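Local coordinates for protein putative branched-chain amino acid aminotransferase IlvE (Streptococcus mutans, PDB 4DQN) that probably catalyses the pyridoxal phosphate-dependent transfer of amino groups between branched-chain amino acids and 2-oxoglutarate, at residues Tyr160-Asp174 / Ile293-Phe305. Residues are numbered along the deposited sequence; the frame is centred on the assembly and turned at random.
Sequences YFKGGLAPTNFLIQD and ISPIGGVQHGDDF
F170 and V299 form a parallel bridge between strands 168-172 and 293-301: F170 N donates to G298 O (3.0 Å) and F170 O accepts from Q300 N. I172 N continues the pairing onto Q300 O. Earlier, T168 N binds P295 O and G297 N binds T168 O, but the register slips by one residue between T168 and F170, making a beta bulge. At the bulge, G298 N donates to N169 OD1 from within the amide's carbonyl plane (2.9 Å), a bond bent to 136°, while N169 CG lies at the edge of the F305 ring, the two planes 85° apart. Lacking side chains, G297 leaves room for N169 OD1 and G298 for the F305 ring.

F170, I172 and V299 share one face of the sheet, where I172 CD1 packs on V299 CG1; F170 CE2 also meets I296 CG1 at 3.6 Å. With its CG1 beside the backbone N (chi1 -61°), I172 lays CD1 over one face of the H301 imidazole, 4.2 Å from the centroid, a CH-pi contact. In its own ring plane, H301 NE2 donates to the syn lone pair of D174 OD2 (2.9 Å). D174 OD1 is held by H219 in turn.

At the other end, F161 CZ and L165 CD2 pack on the P295 ring, while water 1 joins A166 O, T168 OG1 and P295 O. Strand 168-172 lies parallel between 293-301 and 211-214 in the mixed sheet of this class IV aminotransferase, away from the predicted cofactor lysine, K188. The carboxylate of D174 between two histidines would probably favour a protonated imidazole, adding electrostatic attraction just past I172.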
# COMPACT_ATOMS: atom_id res chain seq x y z
N TYR A 160 17.30 14.94 -17.41
CA TYR A 160 17.96 14.49 -16.18
C TYR A 160 19.44 14.18 -16.42
O TYR A 160 20.27 14.34 -15.51
CB TYR A 160 17.21 13.33 -15.50
CG TYR A 160 17.92 12.71 -14.31
CD1 TYR A 160 18.43 13.51 -13.28
CD2 TYR A 160 18.06 11.33 -14.20
CE1 TYR A 160 19.09 12.95 -12.19
CE2 TYR A 160 18.71 10.76 -13.11
CZ TYR A 160 19.22 11.57 -12.11
OH TYR A 160 19.85 11.00 -11.04
N PHE A 161 19.79 13.77 -17.63
CA PHE A 161 21.19 13.66 -18.02
C PHE A 161 21.57 14.69 -19.09
O PHE A 161 22.05 14.35 -20.18
CB PHE A 161 21.58 12.23 -18.41
CG PHE A 161 21.78 11.34 -17.22
CD1 PHE A 161 22.55 11.78 -16.15
CD2 PHE A 161 21.17 10.10 -17.14
CE1 PHE A 161 22.73 10.99 -15.03
CE2 PHE A 161 21.34 9.30 -16.03
CZ PHE A 161 22.12 9.74 -14.97
N LYS A 162 21.34 15.96 -18.74
CA LYS A 162 21.92 17.07 -19.47
C LYS A 162 23.30 17.34 -18.87
O LYS A 162 23.43 17.78 -17.72
CB LYS A 162 21.01 18.31 -19.41
CG LYS A 162 21.47 19.44 -20.32
CD LYS A 162 22.16 18.89 -21.57
CE LYS A 162 22.98 19.96 -22.27
NZ LYS A 162 22.41 20.31 -23.61
N GLY A 163 24.32 17.05 -19.66
CA GLY A 163 25.69 17.00 -19.18
C GLY A 163 26.24 15.62 -19.46
O GLY A 163 27.40 15.32 -19.16
N GLY A 164 25.39 14.77 -20.05
CA GLY A 164 25.75 13.39 -20.33
C GLY A 164 25.39 12.47 -19.18
O GLY A 164 25.00 12.93 -18.10
N LEU A 165 25.49 11.16 -19.42
CA LEU A 165 25.29 10.16 -18.37
C LEU A 165 26.27 10.39 -17.23
O LEU A 165 27.45 10.66 -17.47
CB LEU A 165 25.49 8.76 -18.94
CG LEU A 165 24.36 8.19 -19.80
CD1 LEU A 165 24.81 6.91 -20.49
CD2 LEU A 165 23.16 7.92 -18.92
N ALA A 166 25.78 10.28 -16.00
CA ALA A 166 26.65 10.46 -14.83
C ALA A 166 26.32 9.44 -13.74
O ALA A 166 25.15 9.18 -13.45
CB ALA A 166 26.52 11.87 -14.30
N PRO A 167 27.36 8.89 -13.10
CA PRO A 167 27.15 7.85 -12.08
C PRO A 167 26.68 8.46 -10.78
O PRO A 167 27.03 9.61 -10.49
CB PRO A 167 28.55 7.25 -11.89
CG PRO A 167 29.43 7.85 -12.96
CD PRO A 167 28.79 9.17 -13.31
N THR A 168 25.89 7.72 -10.01
CA THR A 168 25.56 8.11 -8.64
C THR A 168 25.71 6.89 -7.74
O THR A 168 25.80 5.76 -8.23
CB THR A 168 24.13 8.70 -8.49
OG1 THR A 168 23.16 7.68 -8.78
CG2 THR A 168 23.92 9.90 -9.40
N ASN A 169 25.72 7.13 -6.44
CA ASN A 169 25.97 6.06 -5.48
C ASN A 169 24.69 5.60 -4.80
O ASN A 169 23.78 6.40 -4.57
CB ASN A 169 27.01 6.51 -4.44
CG ASN A 169 28.32 6.97 -5.07
OD1 ASN A 169 28.85 6.30 -5.96
ND2 ASN A 169 28.83 8.11 -4.62
N PHE A 170 24.64 4.31 -4.45
CA PHE A 170 23.44 3.73 -3.86
C PHE A 170 23.80 2.94 -2.62
O PHE A 170 24.95 2.51 -2.47
CB PHE A 170 22.75 2.81 -4.86
CG PHE A 170 22.15 3.54 -6.02
CD1 PHE A 170 20.82 3.97 -5.97
CD2 PHE A 170 22.91 3.85 -7.13
CE1 PHE A 170 20.26 4.66 -7.02
CE2 PHE A 170 22.36 4.54 -8.20
CZ PHE A 170 21.03 4.95 -8.14
N LEU A 171 22.82 2.76 -1.74
CA LEU A 171 23.03 2.13 -0.43
C LEU A 171 22.22 0.83 -0.29
O LEU A 171 21.01 0.82 -0.51
CB LEU A 171 22.62 3.10 0.69
CG LEU A 171 22.52 2.53 2.11
CD1 LEU A 171 23.91 2.18 2.63
CD2 LEU A 171 21.82 3.50 3.07
N ILE A 172 22.88 -0.27 0.07
CA ILE A 172 22.14 -1.47 0.49
C ILE A 172 21.90 -1.40 2.00
O ILE A 172 22.85 -1.40 2.78
CB ILE A 172 22.91 -2.75 0.15
CG1 ILE A 172 23.12 -2.84 -1.36
CG2 ILE A 172 22.16 -3.96 0.66
CD1 ILE A 172 23.99 -4.01 -1.80
N GLN A 173 20.63 -1.34 2.41
CA GLN A 173 20.29 -1.18 3.83
C GLN A 173 19.34 -2.29 4.24
O GLN A 173 18.13 -2.20 4.00
CB GLN A 173 19.68 0.22 4.10
CG GLN A 173 19.43 0.55 5.58
CD GLN A 173 20.71 0.73 6.39
OE1 GLN A 173 21.74 1.12 5.85
NE2 GLN A 173 20.64 0.45 7.69
N ASP A 174 19.88 -3.33 4.87
CA ASP A 174 19.18 -4.61 5.04
C ASP A 174 17.99 -4.64 6.01
O ASP A 174 17.26 -5.63 6.03
CB ASP A 174 20.18 -5.71 5.39
CG ASP A 174 21.04 -6.11 4.22
OD1 ASP A 174 20.47 -6.69 3.27
OD2 ASP A 174 22.26 -5.85 4.23
N ILE A 293 18.60 5.00 -18.09
CA ILE A 293 19.65 4.30 -17.35
C ILE A 293 20.30 5.26 -16.37
O ILE A 293 20.71 6.36 -16.75
CB ILE A 293 20.72 3.68 -18.27
CG1 ILE A 293 20.09 2.56 -19.11
CG2 ILE A 293 21.90 3.14 -17.45
CD1 ILE A 293 20.99 2.00 -20.22
N SER A 294 20.36 4.86 -15.09
CA SER A 294 21.13 5.60 -14.10
C SER A 294 22.37 4.78 -13.80
O SER A 294 22.28 3.77 -13.10
CB SER A 294 20.33 5.80 -12.81
OG SER A 294 19.11 6.48 -13.06
N PRO A 295 23.53 5.19 -14.34
CA PRO A 295 24.78 4.45 -14.09
C PRO A 295 25.11 4.43 -12.60
O PRO A 295 24.95 5.44 -11.90
CB PRO A 295 25.83 5.28 -14.84
CG PRO A 295 25.05 6.06 -15.89
CD PRO A 295 23.74 6.37 -15.20
N ILE A 296 25.54 3.27 -12.10
CA ILE A 296 25.91 3.19 -10.69
C ILE A 296 27.41 3.38 -10.57
O ILE A 296 28.19 2.67 -11.21
CB ILE A 296 25.46 1.85 -10.06
CG1 ILE A 296 23.93 1.80 -9.98
CG2 ILE A 296 26.07 1.66 -8.67
CD1 ILE A 296 23.35 0.41 -9.71
N GLY A 297 27.82 4.37 -9.78
CA GLY A 297 29.23 4.58 -9.49
C GLY A 297 29.64 3.53 -8.48
O GLY A 297 30.32 2.56 -8.81
N GLY A 298 29.19 3.71 -7.24
CA GLY A 298 29.49 2.78 -6.18
C GLY A 298 28.27 2.37 -5.39
O GLY A 298 27.26 3.08 -5.34
N VAL A 299 28.36 1.20 -4.76
CA VAL A 299 27.31 0.72 -3.88
C VAL A 299 27.91 0.52 -2.48
O VAL A 299 28.95 -0.13 -2.34
CB VAL A 299 26.69 -0.60 -4.40
CG1 VAL A 299 25.76 -1.19 -3.36
CG2 VAL A 299 25.92 -0.34 -5.69
N GLN A 300 27.27 1.12 -1.48
CA GLN A 300 27.66 0.95 -0.08
C GLN A 300 26.90 -0.23 0.53
O GLN A 300 25.67 -0.33 0.42
CB GLN A 300 27.32 2.23 0.71
CG GLN A 300 27.79 2.23 2.18
CD GLN A 300 29.27 2.49 2.32
OE1 GLN A 300 29.83 3.32 1.61
NE2 GLN A 300 29.93 1.78 3.25
N HIS A 301 27.64 -1.14 1.16
CA HIS A 301 27.02 -2.25 1.87
C HIS A 301 27.79 -2.56 3.15
O HIS A 301 28.91 -3.10 3.09
CB HIS A 301 26.98 -3.49 0.98
CG HIS A 301 26.09 -4.57 1.50
ND1 HIS A 301 26.20 -5.88 1.11
CD2 HIS A 301 25.06 -4.52 2.38
CE1 HIS A 301 25.28 -6.60 1.73
NE2 HIS A 301 24.57 -5.80 2.50
N GLY A 302 27.21 -2.25 4.30
CA GLY A 302 27.94 -2.35 5.56
C GLY A 302 29.12 -1.39 5.49
O GLY A 302 28.95 -0.24 5.06
N ASP A 303 30.31 -1.87 5.85
CA ASP A 303 31.55 -1.08 5.79
C ASP A 303 32.01 -0.82 4.36
O ASP A 303 32.77 0.11 4.10
CB ASP A 303 32.71 -1.84 6.46
CG ASP A 303 32.57 -1.91 7.97
OD1 ASP A 303 31.68 -1.25 8.52
OD2 ASP A 303 33.39 -2.61 8.61
N ASP A 304 31.58 -1.66 3.43
CA ASP A 304 32.23 -1.69 2.13
C ASP A 304 31.56 -0.80 1.09
O ASP A 304 30.34 -0.70 1.02
CB ASP A 304 32.35 -3.13 1.62
CG ASP A 304 33.03 -4.04 2.63
OD1 ASP A 304 34.05 -3.62 3.22
OD2 ASP A 304 32.53 -5.17 2.83
N PHE A 305 32.40 -0.13 0.30
CA PHE A 305 31.93 0.69 -0.80
C PHE A 305 32.50 0.10 -2.08
O PHE A 305 33.70 0.12 -2.29
CB PHE A 305 32.41 2.13 -0.61
CG PHE A 305 31.98 3.05 -1.70
CD1 PHE A 305 30.64 3.31 -1.92
CD2 PHE A 305 32.92 3.67 -2.51
CE1 PHE A 305 30.23 4.18 -2.93
CE2 PHE A 305 32.53 4.55 -3.52
CZ PHE A 305 31.20 4.80 -3.73
O HOH W 1 23.13 7.49 -11.81
O HOH W 2 24.29 -1.54 4.78